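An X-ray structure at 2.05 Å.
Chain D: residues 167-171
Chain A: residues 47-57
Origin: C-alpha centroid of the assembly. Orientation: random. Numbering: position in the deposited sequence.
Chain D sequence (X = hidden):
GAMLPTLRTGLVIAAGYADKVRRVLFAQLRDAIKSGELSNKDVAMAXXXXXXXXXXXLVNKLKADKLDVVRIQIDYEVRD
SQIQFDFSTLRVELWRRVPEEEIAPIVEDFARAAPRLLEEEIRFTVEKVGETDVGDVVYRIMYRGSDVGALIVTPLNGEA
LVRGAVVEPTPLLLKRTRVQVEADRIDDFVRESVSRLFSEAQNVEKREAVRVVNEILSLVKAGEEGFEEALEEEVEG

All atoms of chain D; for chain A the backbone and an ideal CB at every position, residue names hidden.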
# COMPACT_ATOMS: atom_id res chain seq x y z
N VAL D 167 3.60 19.37 -17.78
CA VAL D 167 3.17 18.11 -17.19
C VAL D 167 3.48 16.91 -18.10
O VAL D 167 3.65 15.80 -17.61
CB VAL D 167 1.68 18.18 -16.81
CG1 VAL D 167 1.23 16.88 -16.20
CG2 VAL D 167 1.46 19.33 -15.85
N GLU D 168 3.58 17.15 -19.40
CA GLU D 168 3.78 16.08 -20.38
C GLU D 168 4.78 16.54 -21.44
O GLU D 168 4.88 17.73 -21.68
CB GLU D 168 2.44 15.73 -21.05
CG GLU D 168 1.37 15.23 -20.05
CD GLU D 168 -0.04 15.14 -20.64
OE1 GLU D 168 -0.26 15.58 -21.79
OE2 GLU D 168 -0.94 14.62 -19.94
N PRO D 169 5.52 15.61 -22.08
CA PRO D 169 5.43 14.15 -21.95
C PRO D 169 6.08 13.60 -20.69
O PRO D 169 5.91 12.43 -20.39
CB PRO D 169 6.17 13.64 -23.19
CG PRO D 169 7.16 14.70 -23.45
CD PRO D 169 6.48 15.99 -23.12
N THR D 170 6.83 14.44 -19.97
CA THR D 170 7.28 14.11 -18.62
C THR D 170 7.27 15.41 -17.80
O THR D 170 7.51 16.48 -18.34
CB THR D 170 8.67 13.44 -18.63
OG1 THR D 170 8.91 12.82 -17.36
CG2 THR D 170 9.78 14.45 -18.93
N PRO D 171 6.95 15.32 -16.50
CA PRO D 171 6.75 16.53 -15.69
C PRO D 171 8.06 17.26 -15.40
O PRO D 171 8.94 16.69 -14.76
CB PRO D 171 6.15 15.98 -14.39
CG PRO D 171 5.64 14.57 -14.75
CD PRO D 171 6.65 14.10 -15.74
N UNK A 47 14.00 8.26 -13.99
CA UNK A 47 12.55 8.15 -13.95
C UNK A 47 11.88 9.08 -14.98
O UNK A 47 10.92 8.69 -15.66
CB UNK A 47 12.04 8.47 -12.54
N UNK A 48 12.40 10.30 -15.09
CA UNK A 48 11.88 11.28 -16.03
C UNK A 48 11.98 10.81 -17.46
O UNK A 48 11.02 10.94 -18.23
CB UNK A 48 12.62 12.61 -15.87
N UNK A 49 13.14 10.26 -17.82
CA UNK A 49 13.33 9.72 -19.16
C UNK A 49 12.45 8.50 -19.42
O UNK A 49 11.87 8.36 -20.49
CB UNK A 49 14.80 9.35 -19.37
N UNK A 50 12.31 7.63 -18.42
CA UNK A 50 11.44 6.48 -18.60
C UNK A 50 10.00 6.95 -18.81
O UNK A 50 9.29 6.43 -19.68
CB UNK A 50 11.53 5.54 -17.40
N UNK A 51 9.58 7.94 -18.03
CA UNK A 51 8.21 8.44 -18.12
C UNK A 51 7.89 9.04 -19.48
O UNK A 51 6.76 8.93 -19.97
CB UNK A 51 7.97 9.49 -17.03
N UNK A 52 8.90 9.67 -20.07
CA UNK A 52 8.78 10.27 -21.39
C UNK A 52 8.52 9.16 -22.40
O UNK A 52 7.64 9.26 -23.26
CB UNK A 52 10.03 11.07 -21.76
N UNK A 53 9.28 8.08 -22.28
CA UNK A 53 9.09 6.95 -23.18
C UNK A 53 7.70 6.32 -22.98
O UNK A 53 7.01 5.98 -23.94
CB UNK A 53 10.19 5.91 -22.96
N UNK A 54 7.30 6.15 -21.72
CA UNK A 54 6.01 5.56 -21.41
C UNK A 54 4.86 6.42 -21.93
O UNK A 54 3.86 5.89 -22.39
CB UNK A 54 5.87 5.36 -19.90
N UNK A 55 5.02 7.74 -21.89
CA UNK A 55 4.01 8.63 -22.43
C UNK A 55 3.71 8.35 -23.92
O UNK A 55 2.55 8.29 -24.33
CB UNK A 55 4.46 10.08 -22.25
N UNK A 56 4.76 8.21 -24.72
CA UNK A 56 4.56 8.00 -26.15
C UNK A 56 3.86 6.65 -26.34
O UNK A 56 2.91 6.54 -27.11
CB UNK A 56 5.89 8.05 -26.91
N UNK A 57 4.33 5.64 -25.62
CA UNK A 57 3.74 4.30 -25.72
C UNK A 57 2.26 4.27 -25.31
O UNK A 57 1.40 3.85 -26.08
CB UNK A 57 4.53 3.32 -24.85

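Chain A runs through this contact as helix from end to end, so each position must first tolerate helical backbone angles, and chain D narrows the choice only where its irregular stretch lies close.

Position 47 has its CB sideways with nothing of chain D within 5.5 Å. Any helix-compatible residue would do as far as this contact is concerned; it is A:Ala47.

Position 48 is more telling. Its ideal CB would sit 4.0 Å from D:Thr170 OG1, so a small side chain could be accommodated, while the helical angles (-61/-45) demand no glycine. What chain D uses here is the backbone. The residue is A:Gly48, and D:Thr170 OG1 donates a hydrogen bond to A:Gly48 O at 3.0 Å. That carbonyl also accepts from the amide of position 52 within the helix, so the threonine hydroxyl is a second donor on an oxygen already engaged.

Positions 49 and 50 point away, and chain D leaves both undetermined. They are A:Asn49 and A:Leu50.

Position 51 points toward chain D, with its CB 3.5 Å from D:Thr170 OG1 and 5.0 Å from D:Pro171 CD. Alanine, serine or a slim polar residue would fit; a larger one would have to lead its chain aside from the threonine. A:Asn51 takes chi1 m, and its nearest side-chain approach remains CB, 3.5 Å from D:Thr170 OG1.

Position 52 has the closest CA to chain D, its CA 5.0 Å from D:Thr170 CA, and its CB points sideways. A long, flexible chain with an aliphatic stem suits such a place, whether arginine, lysine, glutamine or methionine. The deposited residue is A:Arg52. Its CB lies 4.1 Å from D:Thr170 CB and its CG 4.0 Å from D:Pro169 CG, so the stem packs on both residues.

Positions 53 and 54 meet nothing of chain D; they are A:Val53 and A:Leu54.

Position 55 points toward chain D at its cis-proline, with an ideal CB 3.3 Å from D:Pro169 O. The apolar pyrrolidine ring invites leucine, methionine or an aromatic, and a flat ring could use the proline's C-H groups. A:Phe55 does so with chi1 t: D:Pro169 CA lies over one face, 4.0 Å from the ring centroid and 18° off its normal, a CH-pi contact. D:Pro169 CB packs 3.5 Å from A:Phe55 CD2, and D:Glu168 CD approaches A:Phe55 CE1 at 3.6 Å.

Position 56 has a sideways CB beyond reach of chain D, so only a longer chain could arrive, and one turn after position 52 an acid could pair with a base. A:Glu56 brings its end nearer: OE2 is 4.0 Å from D:Pro169 CB and accepts from A:Arg52 NE at 3.1 Å in a salt bridge, tying together two side chains that both touch the proline.

Position 57 is out of reach and holds A:Leu57.

Chain A (47-57) AGNLNRVLFEL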
# COMPACT_ATOMS: atom_id res chain seq x y z
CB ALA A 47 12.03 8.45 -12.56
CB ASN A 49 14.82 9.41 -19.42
CG ASN A 49 15.69 10.67 -19.44
OD1 ASN A 49 15.20 11.79 -19.67
ND2 ASN A 49 16.98 10.50 -19.20
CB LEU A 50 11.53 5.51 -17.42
CG LEU A 50 10.63 4.29 -17.56
CD1 LEU A 50 11.08 3.42 -18.74
CD2 LEU A 50 10.61 3.47 -16.27
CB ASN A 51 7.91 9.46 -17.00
CG ASN A 51 7.62 8.77 -15.66
OD1 ASN A 51 7.95 9.29 -14.58
ND2 ASN A 51 7.01 7.59 -15.73
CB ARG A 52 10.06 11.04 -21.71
CG ARG A 52 10.00 11.90 -22.93
CD ARG A 52 10.33 11.12 -24.17
NE ARG A 52 10.03 11.88 -25.38
CZ ARG A 52 10.91 12.60 -26.06
NH1 ARG A 52 12.18 12.66 -25.66
NH2 ARG A 52 10.53 13.27 -27.14
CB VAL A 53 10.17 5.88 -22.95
CG1 VAL A 53 9.90 4.65 -23.79
CG2 VAL A 53 11.54 6.46 -23.25
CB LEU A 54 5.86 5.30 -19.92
CG LEU A 54 6.80 4.23 -19.37
CD1 LEU A 54 6.82 4.26 -17.84
CD2 LEU A 54 6.40 2.86 -19.90
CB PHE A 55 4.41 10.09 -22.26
CG PHE A 55 3.37 11.05 -22.75
CD1 PHE A 55 2.31 11.41 -21.93
CD2 PHE A 55 3.42 11.56 -24.03
CE1 PHE A 55 1.35 12.27 -22.38
CE2 PHE A 55 2.46 12.43 -24.48
CZ PHE A 55 1.42 12.79 -23.66
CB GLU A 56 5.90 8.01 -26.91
CG GLU A 56 6.89 9.07 -26.45
CD GLU A 56 6.47 10.49 -26.81
OE1 GLU A 56 5.49 10.65 -27.57
OE2 GLU A 56 7.13 11.45 -26.34
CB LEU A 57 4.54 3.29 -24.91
CG LEU A 57 3.89 1.90 -24.84
CD1 LEU A 57 3.84 1.26 -26.23
CD2 LEU A 57 4.62 1.00 -23.86
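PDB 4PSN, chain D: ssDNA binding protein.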